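Local coordinates for protein DNA methyltransferase (Nicotiana tabacum, PDB 4ONQ) that probably methylates cytosine in DNA at carbon 5, with S-adenosylmethionine as methyl donor, the chain here being the catalytic domain of this plant DRM enzyme, at residues R200-R203 / Y204-L207; A175-E178 / P179-E183; G51-D54 / T55-S58; S339-V342 / R343-L347; D225-P228 / G229-V233. The protein carries 5 engineered substitutions. All coordinates share one frame; numbering follows the deposited sequence.

Contact 1: residues R200-R203 / Y204-L207; sequences RTDR and YKSL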
loop_
_atom_site.group_PDB
_atom_site.type_symbol
_atom_site.label_atom_id
_atom_site.label_comp_id
_atom_site.label_asym_id
_atom_site.label_seq_id
_atom_site.Cartn_x
_atom_site.Cartn_y
_atom_site.Cartn_z
ATOM N N ARG A 200 -6.403 -0.276 19.093
ATOM C CA ARG A 200 -7.009 0.585 18.089
ATOM C C ARG A 200 -5.969 1.504 17.433
ATOM O O ARG A 200 -5.857 1.568 16.196
ATOM C CB ARG A 200 -8.137 1.391 18.746
ATOM C CG ARG A 200 -8.663 2.561 17.933
ATOM C CD ARG A 200 -9.801 3.222 18.696
ATOM N NE ARG A 200 -10.155 4.546 18.182
ATOM C CZ ARG A 200 -11.049 4.767 17.226
ATOM N NH1 ARG A 200 -11.690 3.746 16.679
ATOM N NH2 ARG A 200 -11.298 6.006 16.821
ATOM N N THR A 201 -5.187 2.196 18.262
ATOM C CA THR A 201 -4.183 3.131 17.739
ATOM C C THR A 201 -3.133 2.399 16.910
ATOM O O THR A 201 -2.640 2.923 15.910
ATOM C CB THR A 201 -3.506 4.001 18.851
ATOM O OG1 THR A 201 -2.337 3.336 19.349
ATOM C CG2 THR A 201 -4.476 4.272 19.986
ATOM N N ASP A 202 -2.822 1.172 17.313
ATOM C CA ASP A 202 -1.911 0.330 16.544
ATOM C C ASP A 202 -2.552 -0.185 15.257
ATOM O O ASP A 202 -1.859 -0.426 14.271
ATOM C CB ASP A 202 -1.404 -0.846 17.383
ATOM C CG ASP A 202 -0.101 -0.541 18.089
ATOM O OD1 ASP A 202 0.602 0.394 17.657
ATOM O OD2 ASP A 202 0.226 -1.244 19.070
ATOM N N ARG A 203 -3.868 -0.380 15.272
ATOM C CA ARG A 203 -4.584 -0.714 14.047
ATOM C C ARG A 203 -4.327 0.407 13.049
ATOM O O ARG A 203 -3.938 0.165 11.903
ATOM C CB ARG A 203 -6.088 -0.824 14.300
ATOM C CG ARG A 203 -6.567 -2.096 14.969
ATOM C CD ARG A 203 -7.595 -2.755 14.063
ATOM N NE ARG A 203 -8.974 -2.669 14.525
ATOM C CZ ARG A 203 -10.023 -2.919 13.748
ATOM N NH1 ARG A 203 -11.257 -2.822 14.240
ATOM N NH2 ARG A 203 -9.838 -3.255 12.474
ATOM N N TYR A 204 -4.526 1.643 13.498
ATOM C CA TYR A 204 -4.291 2.797 12.630
ATOM C C TYR A 204 -2.841 2.918 12.189
ATOM O O TYR A 204 -2.573 3.261 11.049
ATOM C CB TYR A 204 -4.698 4.095 13.307
ATOM C CG TYR A 204 -6.182 4.316 13.410
ATOM C CD1 TYR A 204 -6.800 4.364 14.650
ATOM C CD2 TYR A 204 -6.967 4.490 12.267
ATOM C CE1 TYR A 204 -8.156 4.584 14.759
ATOM C CE2 TYR A 204 -8.332 4.702 12.364
ATOM C CZ TYR A 204 -8.918 4.749 13.619
ATOM O OH TYR A 204 -10.262 4.975 13.763
ATOM N N LYS A 205 -1.915 2.619 13.049
ATOM C CA LYS A 205 -0.548 2.687 12.676
ATOM C C LYS A 205 -0.144 1.638 11.672
ATOM O O LYS A 205 0.569 1.914 10.770
ATOM C CB LYS A 205 0.289 2.615 13.924
ATOM C CG LYS A 205 1.759 2.693 13.696
ATOM C CD LYS A 205 2.538 2.404 14.954
ATOM C CE LYS A 205 4.018 2.712 14.834
ATOM N NZ LYS A 205 4.841 1.625 14.279
ATOM N N SER A 206 -0.628 0.433 11.816
ATOM C CA SER A 206 -0.311 -0.623 10.861
ATOM C C SER A 206 -0.997 -0.416 9.508
ATOM O O SER A 206 -0.426 -0.724 8.459
ATOM C CB SER A 206 -0.660 -2.002 11.435
ATOM O OG SER A 206 0.221 -2.350 12.497
ATOM N N LEU A 207 -2.219 0.106 9.528
ATOM C CA LEU A 207 -2.929 0.375 8.282
ATOM C C LEU A 207 -2.319 1.576 7.562
ATOM O O LEU A 207 -2.050 1.532 6.356
ATOM C CB LEU A 207 -4.420 0.591 8.552
ATOM C CG LEU A 207 -5.209 -0.664 8.948
ATOM C CD1 LEU A 207 -6.491 -0.300 9.715
ATOM C CD2 LEU A 207 -5.545 -1.470 7.720
#

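Contact 2: residues A175-E178 / P179-E183; sequences APLE and PDEVE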
loop_
_atom_site.group_PDB
_atom_site.type_symbol
_atom_site.label_atom_id
_atom_site.label_comp_id
_atom_site.label_asym_id
_atom_site.label_seq_id
_atom_site.Cartn_x
_atom_site.Cartn_y
_atom_site.Cartn_z
ATOM N N ALA A 175 -16.249 12.928 11.637
ATOM C CA ALA A 175 -15.586 11.880 12.391
ATOM C C ALA A 175 -14.348 11.421 11.648
ATOM O O ALA A 175 -14.295 11.478 10.422
ATOM C CB ALA A 175 -16.538 10.716 12.604
ATOM N N PRO A 176 -13.337 10.968 12.388
ATOM C CA PRO A 176 -12.255 10.285 11.678
ATOM C C PRO A 176 -12.757 8.943 11.138
ATOM O O PRO A 176 -13.768 8.430 11.628
ATOM C CB PRO A 176 -11.202 10.068 12.767
ATOM C CG PRO A 176 -11.993 10.049 14.058
ATOM C CD PRO A 176 -13.150 10.981 13.849
ATOM N N LEU A 177 -12.078 8.401 10.132
ATOM C CA LEU A 177 -12.399 7.071 9.637
ATOM C C LEU A 177 -12.233 6.030 10.740
ATOM O O LEU A 177 -11.272 6.082 11.506
ATOM C CB LEU A 177 -11.471 6.708 8.480
ATOM C CG LEU A 177 -11.562 7.607 7.250
ATOM C CD1 LEU A 177 -10.300 7.457 6.414
ATOM C CD2 LEU A 177 -12.813 7.271 6.438
ATOM N N GLU A 178 -13.166 5.088 10.823
ATOM C CA GLU A 178 -12.997 3.944 11.711
ATOM C C GLU A 178 -12.144 2.903 10.980
ATOM O O GLU A 178 -12.121 2.878 9.748
ATOM C CB GLU A 178 -14.362 3.371 12.123
ATOM C CG GLU A 178 -15.169 4.266 13.078
ATOM C CD GLU A 178 -14.533 4.410 14.464
ATOM O OE1 GLU A 178 -14.065 3.393 15.030
ATOM O OE2 GLU A 178 -14.499 5.548 14.988
ATOM N N PRO A 179 -11.428 2.052 11.733
ATOM C CA PRO A 179 -10.511 1.066 11.148
ATOM C C PRO A 179 -11.087 0.171 10.039
ATOM O O PRO A 179 -10.341 -0.119 9.112
ATOM C CB PRO A 179 -10.087 0.230 12.359
ATOM C CG PRO A 179 -10.174 1.174 13.503
ATOM C CD PRO A 179 -11.344 2.069 13.206
ATOM N N ASP A 180 -12.348 -0.255 10.108
ATOM C CA ASP A 180 -12.910 -1.070 9.021
ATOM C C ASP A 180 -12.968 -0.296 7.691
ATOM O O ASP A 180 -12.710 -0.853 6.618
ATOM C CB ASP A 180 -14.281 -1.657 9.380
ATOM C CG ASP A 180 -15.350 -0.597 9.538
ATOM O OD1 ASP A 180 -15.126 0.359 10.306
ATOM O OD2 ASP A 180 -16.414 -0.718 8.887
ATOM N N GLU A 181 -13.272 0.998 7.778
ATOM C CA GLU A 181 -13.301 1.864 6.602
ATOM C C GLU A 181 -11.910 1.996 5.988
ATOM O O GLU A 181 -11.752 1.912 4.766
ATOM C CB GLU A 181 -13.890 3.233 6.949
ATOM C CG GLU A 181 -15.292 3.129 7.525
ATOM C CD GLU A 181 -15.832 4.432 8.110
ATOM O OE1 GLU A 181 -15.044 5.286 8.586
ATOM O OE2 GLU A 181 -17.070 4.592 8.102
ATOM N N VAL A 182 -10.902 2.185 6.837
ATOM C CA VAL A 182 -9.518 2.257 6.374
ATOM C C VAL A 182 -9.100 0.925 5.733
ATOM O O VAL A 182 -8.495 0.908 4.664
ATOM C CB VAL A 182 -8.536 2.614 7.521
ATOM C CG1 VAL A 182 -7.108 2.708 6.996
ATOM C CG2 VAL A 182 -8.943 3.911 8.200
ATOM N N GLU A 183 -9.448 -0.181 6.385
ATOM C CA GLU A 183 -9.172 -1.513 5.861
ATOM C C GLU A 183 -9.720 -1.672 4.459
ATOM O O GLU A 183 -9.033 -2.172 3.567
ATOM C CB GLU A 183 -9.790 -2.584 6.751
ATOM C CG GLU A 183 -8.973 -2.936 7.976
ATOM C CD GLU A 183 -9.730 -3.849 8.919
ATOM O OE1 GLU A 183 -10.951 -4.038 8.704
ATOM O OE2 GLU A 183 -9.106 -4.373 9.870
#

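Contact 3: residues G51-D54 / T55-S58; sequences GVWD and TISS. Engineered in segment 55-58: Ser58 (natural residue Arg).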
loop_
_atom_site.group_PDB
_atom_site.type_symbol
_atom_site.label_atom_id
_atom_site.label_comp_id
_atom_site.label_asym_id
_atom_site.label_seq_id
_atom_site.Cartn_x
_atom_site.Cartn_y
_atom_site.Cartn_z
ATOM N N GLY A 51 17.746 14.124 -4.748
ATOM C CA GLY A 51 18.882 13.305 -4.375
ATOM C C GLY A 51 18.514 11.945 -3.814
ATOM O O GLY A 51 19.237 10.968 -4.016
ATOM N N VAL A 52 17.393 11.875 -3.105
ATOM C CA VAL A 52 16.972 10.619 -2.499
ATOM C C VAL A 52 16.561 9.599 -3.560
ATOM O O VAL A 52 17.013 8.456 -3.539
ATOM C CB VAL A 52 15.830 10.814 -1.483
ATOM C CG1 VAL A 52 15.348 9.466 -0.965
ATOM C CG2 VAL A 52 16.297 11.687 -0.332
ATOM N N TRP A 53 15.708 10.017 -4.487
ATOM C CA TRP A 53 15.285 9.132 -5.558
ATOM C C TRP A 53 16.455 8.796 -6.478
ATOM O O TRP A 53 16.540 7.683 -7.000
ATOM C CB TRP A 53 14.106 9.726 -6.330
ATOM C CG TRP A 53 12.790 9.450 -5.663
ATOM C CD1 TRP A 53 11.962 10.355 -5.062
ATOM C CD2 TRP A 53 12.166 8.172 -5.506
ATOM N NE1 TRP A 53 10.857 9.718 -4.550
ATOM C CE2 TRP A 53 10.959 8.377 -4.811
ATOM C CE3 TRP A 53 12.508 6.873 -5.892
ATOM C CZ2 TRP A 53 10.098 7.335 -4.495
ATOM C CZ3 TRP A 53 11.653 5.841 -5.573
ATOM C CH2 TRP A 53 10.462 6.077 -4.885
ATOM N N ASP A 54 17.368 9.748 -6.660
ATOM C CA ASP A 54 18.601 9.447 -7.380
ATOM C C ASP A 54 19.377 8.316 -6.694
ATOM O O ASP A 54 19.796 7.357 -7.345
ATOM C CB ASP A 54 19.471 10.696 -7.526
ATOM C CG ASP A 54 18.959 11.642 -8.601
ATOM O OD1 ASP A 54 18.216 11.182 -9.497
ATOM O OD2 ASP A 54 19.306 12.841 -8.555
ATOM N N THR A 55 19.544 8.431 -5.378
ATOM C CA THR A 55 20.223 7.412 -4.579
ATOM C C THR A 55 19.547 6.049 -4.691
ATOM O O THR A 55 20.210 5.028 -4.894
ATOM C CB THR A 55 20.252 7.797 -3.086
ATOM O OG1 THR A 55 20.958 9.033 -2.917
ATOM C CG2 THR A 55 20.929 6.706 -2.262
ATOM N N ILE A 56 18.226 6.041 -4.545
ATOM C CA ILE A 56 17.450 4.808 -4.617
ATOM C C ILE A 56 17.601 4.139 -5.978
ATOM O O ILE A 56 17.802 2.926 -6.057
ATOM C CB ILE A 56 15.958 5.054 -4.302
ATOM C CG1 ILE A 56 15.784 5.414 -2.823
ATOM C CG2 ILE A 56 15.129 3.827 -4.641
ATOM C CD1 ILE A 56 14.392 5.919 -2.469
ATOM N N SER A 57 17.521 4.930 -7.045
ATOM C CA SER A 57 17.715 4.401 -8.393
ATOM C C SER A 57 19.114 3.817 -8.578
ATOM O O SER A 57 19.263 2.705 -9.082
ATOM C CB SER A 57 17.453 5.474 -9.449
ATOM O OG SER A 57 16.079 5.819 -9.497
ATOM N N SER A 58 20.135 4.567 -8.170
ATOM C CA SER A 58 21.512 4.111 -8.326
ATOM C C SER A 58 21.754 2.828 -7.546
ATOM O O SER A 58 22.495 1.953 -7.991
ATOM C CB SER A 58 22.506 5.193 -7.891
ATOM O OG SER A 58 22.541 5.336 -6.482
#

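Contact 4: residues S339-V342 / R343-L347; sequences SSYV and RILDL. Engineered in segment 339-342: Ser339 (natural residue Tyr), Ser340 (natural residue Asp).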
loop_
_atom_site.group_PDB
_atom_site.type_symbol
_atom_site.label_atom_id
_atom_site.label_comp_id
_atom_site.label_asym_id
_atom_site.label_seq_id
_atom_site.Cartn_x
_atom_site.Cartn_y
_atom_site.Cartn_z
ATOM N N SER A 339 18.975 0.258 2.937
ATOM C CA SER A 339 20.220 -0.370 2.643
ATOM C C SER A 339 20.118 -1.802 2.930
ATOM O O SER A 339 20.705 -2.605 2.280
ATOM C CB SER A 339 21.321 0.229 3.484
ATOM O OG SER A 339 21.479 1.591 3.173
ATOM N N SER A 340 19.381 -2.117 3.953
ATOM C CA SER A 340 19.136 -3.519 4.268
ATOM C C SER A 340 18.395 -4.207 3.124
ATOM O O SER A 340 18.732 -5.334 2.731
ATOM C CB SER A 340 18.349 -3.647 5.570
ATOM O OG SER A 340 19.128 -3.229 6.679
ATOM N N TYR A 341 17.393 -3.519 2.582
ATOM C CA TYR A 341 16.657 -4.052 1.441
ATOM C C TYR A 341 17.597 -4.340 0.277
ATOM O O TYR A 341 17.560 -5.420 -0.313
ATOM C CB TYR A 341 15.560 -3.084 0.999
ATOM C CG TYR A 341 14.762 -3.571 -0.187
ATOM C CD1 TYR A 341 13.595 -4.298 -0.010
ATOM C CD2 TYR A 341 15.174 -3.302 -1.485
ATOM C CE1 TYR A 341 12.863 -4.745 -1.088
ATOM C CE2 TYR A 341 14.453 -3.749 -2.571
ATOM C CZ TYR A 341 13.297 -4.468 -2.368
ATOM O OH TYR A 341 12.573 -4.916 -3.449
ATOM N N VAL A 342 18.442 -3.366 -0.042
ATOM C CA VAL A 342 19.368 -3.487 -1.163
ATOM C C VAL A 342 20.373 -4.623 -0.958
ATOM O O VAL A 342 20.590 -5.442 -1.855
ATOM C CB VAL A 342 20.116 -2.163 -1.397
ATOM C CG1 VAL A 342 21.146 -2.307 -2.512
ATOM C CG2 VAL A 342 19.124 -1.061 -1.718
ATOM N N ARG A 343 20.971 -4.661 0.230
ATOM C CA ARG A 343 21.926 -5.700 0.599
ATOM C C ARG A 343 21.308 -7.074 0.392
ATOM O O ARG A 343 21.909 -7.962 -0.222
ATOM C CB ARG A 343 22.327 -5.545 2.068
ATOM C CG ARG A 343 23.475 -6.439 2.508
ATOM C CD ARG A 343 23.543 -6.561 4.029
ATOM N NE ARG A 343 22.678 -7.628 4.529
ATOM C CZ ARG A 343 21.699 -7.453 5.411
ATOM N NH1 ARG A 343 21.455 -6.247 5.906
ATOM N NH2 ARG A 343 20.968 -8.487 5.803
ATOM N N ILE A 344 20.092 -7.238 0.897
ATOM C CA ILE A 344 19.419 -8.530 0.826
ATOM C C ILE A 344 19.033 -8.921 -0.601
ATOM O O ILE A 344 19.248 -10.067 -1.015
ATOM C CB ILE A 344 18.206 -8.572 1.770
ATOM C CG1 ILE A 344 18.699 -8.545 3.215
ATOM C CG2 ILE A 344 17.353 -9.798 1.512
ATOM C CD1 ILE A 344 17.641 -8.847 4.222
ATOM N N LEU A 345 18.481 -7.974 -1.353
ATOM C CA LEU A 345 18.135 -8.233 -2.748
ATOM C C LEU A 345 19.382 -8.676 -3.507
ATOM O O LEU A 345 19.354 -9.652 -4.260
ATOM C CB LEU A 345 17.513 -6.997 -3.402
ATOM C CG LEU A 345 17.324 -7.040 -4.923
ATOM C CD1 LEU A 345 16.511 -8.249 -5.347
ATOM C CD2 LEU A 345 16.667 -5.765 -5.418
ATOM N N ASP A 346 20.483 -7.970 -3.277
ATOM C CA ASP A 346 21.732 -8.300 -3.945
ATOM C C ASP A 346 22.237 -9.693 -3.566
ATOM O O ASP A 346 22.664 -10.457 -4.433
ATOM C CB ASP A 346 22.799 -7.240 -3.671
ATOM C CG ASP A 346 23.973 -7.351 -4.615
ATOM O OD1 ASP A 346 25.058 -7.785 -4.172
ATOM O OD2 ASP A 346 23.801 -7.025 -5.810
ATOM N N LEU A 347 22.191 -10.025 -2.278
ATOM C CA LEU A 347 22.561 -11.368 -1.837
ATOM C C LEU A 347 21.733 -12.436 -2.558
ATOM O O LEU A 347 22.281 -13.427 -3.049
ATOM C CB LEU A 347 22.402 -11.510 -0.321
ATOM C CG LEU A 347 23.516 -10.952 0.566
ATOM C CD1 LEU A 347 23.025 -10.783 1.994
ATOM C CD2 LEU A 347 24.728 -11.867 0.528
#

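Contact 5: residues D225-P228 / G229-V233; sequences DLFP and GGINV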
loop_
_atom_site.group_PDB
_atom_site.type_symbol
_atom_site.label_atom_id
_atom_site.label_comp_id
_atom_site.label_asym_id
_atom_site.label_seq_id
_atom_site.Cartn_x
_atom_site.Cartn_y
_atom_site.Cartn_z
ATOM N N ASP A 225 0.622 -15.442 -14.856
ATOM C CA ASP A 225 0.856 -16.439 -15.854
ATOM C C ASP A 225 2.193 -17.082 -15.652
ATOM O O ASP A 225 2.388 -18.220 -15.966
ATOM C CB ASP A 225 0.788 -15.832 -17.246
ATOM C CG ASP A 225 -0.568 -15.981 -17.866
ATOM O OD1 ASP A 225 -1.348 -16.797 -17.333
ATOM O OD2 ASP A 225 -0.862 -15.305 -18.877
ATOM N N LEU A 226 3.129 -16.333 -15.114
ATOM C CA LEU A 226 4.495 -16.815 -14.985
ATOM C C LEU A 226 4.675 -17.932 -13.958
ATOM O O LEU A 226 5.560 -18.770 -14.110
ATOM C CB LEU A 226 5.438 -15.654 -14.669
ATOM C CG LEU A 226 5.522 -14.550 -15.724
ATOM C CD1 LEU A 226 6.406 -13.415 -15.230
ATOM C CD2 LEU A 226 6.051 -15.106 -17.036
ATOM N N PHE A 227 3.841 -17.962 -12.922
ATOM C CA PHE A 227 4.075 -18.899 -11.821
ATOM C C PHE A 227 2.881 -19.757 -11.416
ATOM O O PHE A 227 2.331 -19.588 -10.327
ATOM C CB PHE A 227 4.619 -18.154 -10.606
ATOM C CG PHE A 227 5.930 -17.476 -10.859
ATOM C CD1 PHE A 227 7.118 -18.172 -10.731
ATOM C CD2 PHE A 227 5.978 -16.143 -11.228
ATOM C CE1 PHE A 227 8.326 -17.553 -10.969
ATOM C CE2 PHE A 227 7.184 -15.520 -11.465
ATOM C CZ PHE A 227 8.359 -16.225 -11.333
ATOM N N PRO A 228 2.505 -20.710 -12.282
ATOM C CA PRO A 228 1.391 -21.629 -12.026
ATOM C C PRO A 228 1.731 -22.669 -10.955
ATOM O O PRO A 228 0.829 -23.296 -10.399
ATOM C CB PRO A 228 1.185 -22.320 -13.382
ATOM C CG PRO A 228 2.012 -21.539 -14.370
ATOM C CD PRO A 228 3.136 -20.972 -13.583
ATOM N N GLY A 229 3.006 -22.896 -10.734
ATOM C CA GLY A 229 3.471 -23.781 -9.698
ATOM C C GLY A 229 3.326 -23.157 -8.340
ATOM O O GLY A 229 3.463 -23.793 -7.324
ATOM N N GLY A 230 3.077 -21.867 -8.332
ATOM C CA GLY A 230 3.091 -21.126 -7.108
ATOM C C GLY A 230 4.368 -20.351 -7.015
ATOM O O GLY A 230 5.328 -20.612 -7.678
ATOM N N ILE A 231 4.349 -19.379 -6.159
ATOM C CA ILE A 231 5.406 -18.426 -6.115
ATOM C C ILE A 231 6.086 -18.433 -4.754
ATOM O O ILE A 231 5.472 -18.720 -3.763
ATOM C CB ILE A 231 4.874 -17.054 -6.577
ATOM C CG1 ILE A 231 5.966 -16.192 -7.100
ATOM C CG2 ILE A 231 4.118 -16.313 -5.513
ATOM C CD1 ILE A 231 5.431 -14.865 -7.539
ATOM N N ASN A 232 7.383 -18.188 -4.750
ATOM C CA ASN A 232 8.164 -18.084 -3.539
ATOM C C ASN A 232 8.492 -16.636 -3.317
ATOM O O ASN A 232 9.005 -16.013 -4.174
ATOM C CB ASN A 232 9.450 -18.859 -3.705
ATOM C CG ASN A 232 9.317 -20.313 -3.356
ATOM O OD1 ASN A 232 8.316 -20.749 -2.872
ATOM N ND2 ASN A 232 10.356 -21.057 -3.589
ATOM N N VAL A 233 8.177 -16.096 -2.158
ATOM C CA VAL A 233 8.276 -14.659 -1.958
ATOM C C VAL A 233 9.152 -14.310 -0.769
ATOM O O VAL A 233 8.980 -14.854 0.322
ATOM C CB VAL A 233 6.890 -14.035 -1.712
ATOM C CG1 VAL A 233 7.005 -12.525 -1.614
ATOM C CG2 VAL A 233 5.927 -14.435 -2.813
#

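Contact 1: residues R200-R203 / Y204-L207
Arg200 and Tyr204 run side by side, one turn apart on helix 200-208, and their flat groups carry most of the side-chain contact. The guanidinium sits beside the ring with its plane perpendicular to it: Tyr204 CE1 lies 3.8 Å over the centre of one guanidinium face, while Arg200 NE lies in the ring plane, at its edge. Arg200 gets there as an extended chain, CG anti to its backbone N (chi1 166°). Its CG also passes 3.8 Å from Tyr204 CE1, off the ring plane.

The polar ends look elsewhere. Arg200 NH2 is 3.4 Å from Tyr204 OH, but the angle is wrong for a hydrogen bond. Instead Arg200 NH1 makes a salt bridge with Glu178, and Tyr204 OH bonds to the carbonyl of Leu177. Arg203, bent in mid-chain, pairs through NH2 with Glu183, and Ser206 OG with Asn266.

The backbone is ordinary helix. Tyr204 N meets Arg200 O at 3.0 Å, and Leu207 N meets Arg203 O at 2.9 Å. Around that second carbonyl Leu207 folds closely, CG 3.3 Å from Arg203 O, before its side chain packs on helix 179-186. On the outer side Asp202 and Lys205 run alongside each other without pairing, OD1 and NZ being 5.6 Å apart; the side chain of Lys205 comes within about 5 Å of bound sinefungin.

The carboxylates probably neutralise Arg200 and Arg203 and fix where they point, joining helix 200-208 to the start of helix 179-186 near the cofactor pocket of the catalytic domain; ring contact and Glu178 salt bridge together probably limit how Arg200 can turn.

Contact 2: residues A175-E178 / P179-E183
Glu181 reaches back to the residue that caps its own helix: its OE1 accepts the backbone N-H of Glu178 at 2.9 Å, a fairly straight bond (N-H...O 156°). The donor comes from above the carboxylate plane, 42° out of it. Glu181 holds this position with an extended chain, CG anti to its carbonyl carbon (chi1 -58°), and the same OE1 is brushed by Leu177 CA at 3.4 Å.

The carbonyl of Glu178 is also used. Val182 N donates to Glu178 O at 3.2 Å, in the carbonyl plane, closing the first turn; Glu181 N adds a weak, strongly bent bond to the same oxygen.

Glu178 is the N-cap of helix 179-186 and Pro179, which needs no backbone N-H partner, is the first residue inside. The Glu181 bond is one half of a capping box. The reciprocal half is absent; the Glu178 carboxylate pairs with Arg200 instead. The residue before the cap completes a hydrophobic staple: Leu177 CB meets Val182 CG2 at 3.8 Å, the two side chains crossing at about a right angle.

Just before the cap, Leu177 O is taken by Tyr204. Further along, Glu183 is satisfied at both oxygens: OE1 accepts from Asn191 N, and OE2 takes the Thr193 hydroxyl beside Arg203. Asp180 turns back so that OD1 lies 3.6 Å from Glu178 CB, a carboxylate that the positive end of the helix would probably stabilise.

Contact 3: residues G51-D54 / T55-S58
The backbone from Gly51 to Ser58 is one regular run of helix 50-59, in which each N-H of Thr55, Ile56, Ser57 and Ser58 bonds to the carbonyl four residues earlier, all at 2.9 Å. The Gly51 carbonyl accepts twice: besides Thr55 N it takes Thr55 OG1 at 2.8 Å, and the two donors arrive from opposite faces of its plane. Thr55 can do this because OG1 is anti to its own carbonyl carbon (chi1 -61°), swung back over the preceding turn.

Ser57 is turned likewise, with OG 3.1 Å from Trp53 O; its one proton also has the carbonyl of Ile63 within reach, so which it serves is not settled. Ser58, an engineered residue, bonds through OG to Thr55 O at 2.8 Å.

On the buried side Ile56 CD1 lies over one face of the Trp53 indole, 4.3 Å from the centroid of the six-membered ring and 21° off its normal, a CH-pi contact. The same methyl touches Val52 CG1 at 4.0 Å, so it lies against side chains four and three residues earlier. Trp53 itself is steered by NE1, which bonds to Ala46 O, and by an edge-to-face meeting with Phe67, while Ile56 and the indole pack on strands 39-45 and 79-84.

The Thr55 hydroxyl is thus satisfied within the helix on the solvent side, whereas the inner face seats the helix on the sheet through an aliphatic-aromatic pair.

Contact 4: residues S339-V342 / R343-L347
Tyr341 and Leu345 make a one-turn packing contact along helix 337-352, the last helix of the chain, which lies on the central mixed sheet. The two side chains run parallel in the same sense, both with CG anti to the backbone N (chi1 180° for the tyrosine), and Tyr341 CE2 meets Leu345 CD2 at 4.1 Å. The methyl approaches the ring obliquely. Both residues reach Phe40 and Val310, and the tyrosine also meets the ring of Tyr42, their planes about 55° apart.

Beneath this the helix bonds are even. Arg343 N donates to Ser339 O at 2.9 Å, and Leu345 N to Tyr341 O at the same length with a nearly straight N-H...O of 168°.

The sheet follows the Rossmann-like scheme of class I methyltransferases, with parallel strands 309-312, 231-236 and 254-260 at its heart. Ile344 presses on the middle one, touching Leu234 and Leu236, while its CG1 sits only 3.2 Å from Ser340 O one turn back.

Arg343 takes another direction. Bent at chi3, it brings its guanidinium back beside the previous turn, with Ser340 O 4.3 Å above one face and toward its rim. Its NH1 stays 3.9 Å from Ser340 OG, whereas NH2 bonds to the carbonyls of Leu292 and Val289, tying the helix to the loop after strand 282-286. Ser339 and Ser340 are both engineered; the OG of the latter bonds to Ser336 O, and its side chain is about 7 Å from the bound sinefungin.

Contact 5: residues D225-P228 / G229-V233
Phe227 and Ile231 form the close-packed half of this contact, meeting across the turn that brings the chain into strand 231-236. Ile231 CG1 lies over one face of the phenyl ring, 4.2 Å from its centroid and 20° off the normal, which makes it a CH-pi contact; the methylene is displaced toward the CG side, 4.0 Å from Phe227 CG. Beyond it Ile231 CD1 touches Phe227 CD2 at 3.9 Å. The isoleucine reaches over the ring because CG1 is anti to its backbone N (chi1 -156°), and its side chain crosses the phenyl obliquely. Behind the pair, both residues also touch Asp308, and Ile231 is packed by Leu223, Ile252 and Leu254.

The other half is thin and outward. Pro228 and Gly229, the middle residues of a type I beta turn, are exposed in the single chain, although a neighbouring molecule of the crystal touches them. Here one bond does the work: Gly230 N donates to Phe227 O at 3.1 Å, from well above the carbonyl plane. Gly230 then leaves the turn with a positive phi of 103°, where a side chain would collide with the carbonyl oxygen of Gly229; that conformation swings the chain into the extended strand.

Ile231 exchanges backbone bonds with Pro253 and Asn255, and Asn232 with Asp308, which sets strand 231-236 between strands 254-260 and 309-312, both parallel to it. The arrangement is that of a tight turn feeding a central strand of the Rossmann-like methyltransferase sheet, the strand that in C5-methyltransferases leads to the cofactor-binding loop of the first conserved motif.

In the fold
From the N terminus the order is contact 3, contact 2, contact 1, contact 5, contact 4. They lie in series: none nests in or crosses another, and each closes no more than a turn. Contact 3 belongs to helix 50-59 and contact 4 to the final helix, their nearest atoms about 6 Å apart. Contact 2 turns the two-stranded sheet into helix 179-186, and contact 1 lies on the following helix; these two touch directly and lie on the same side of the chain's centre; contact 2 lies opposite contacts 3, 4 and 5. Contact 5 leads into strand 231-236, whose later residues pack under contact 4; the nearest atoms of the two contacts are about 10 Å apart.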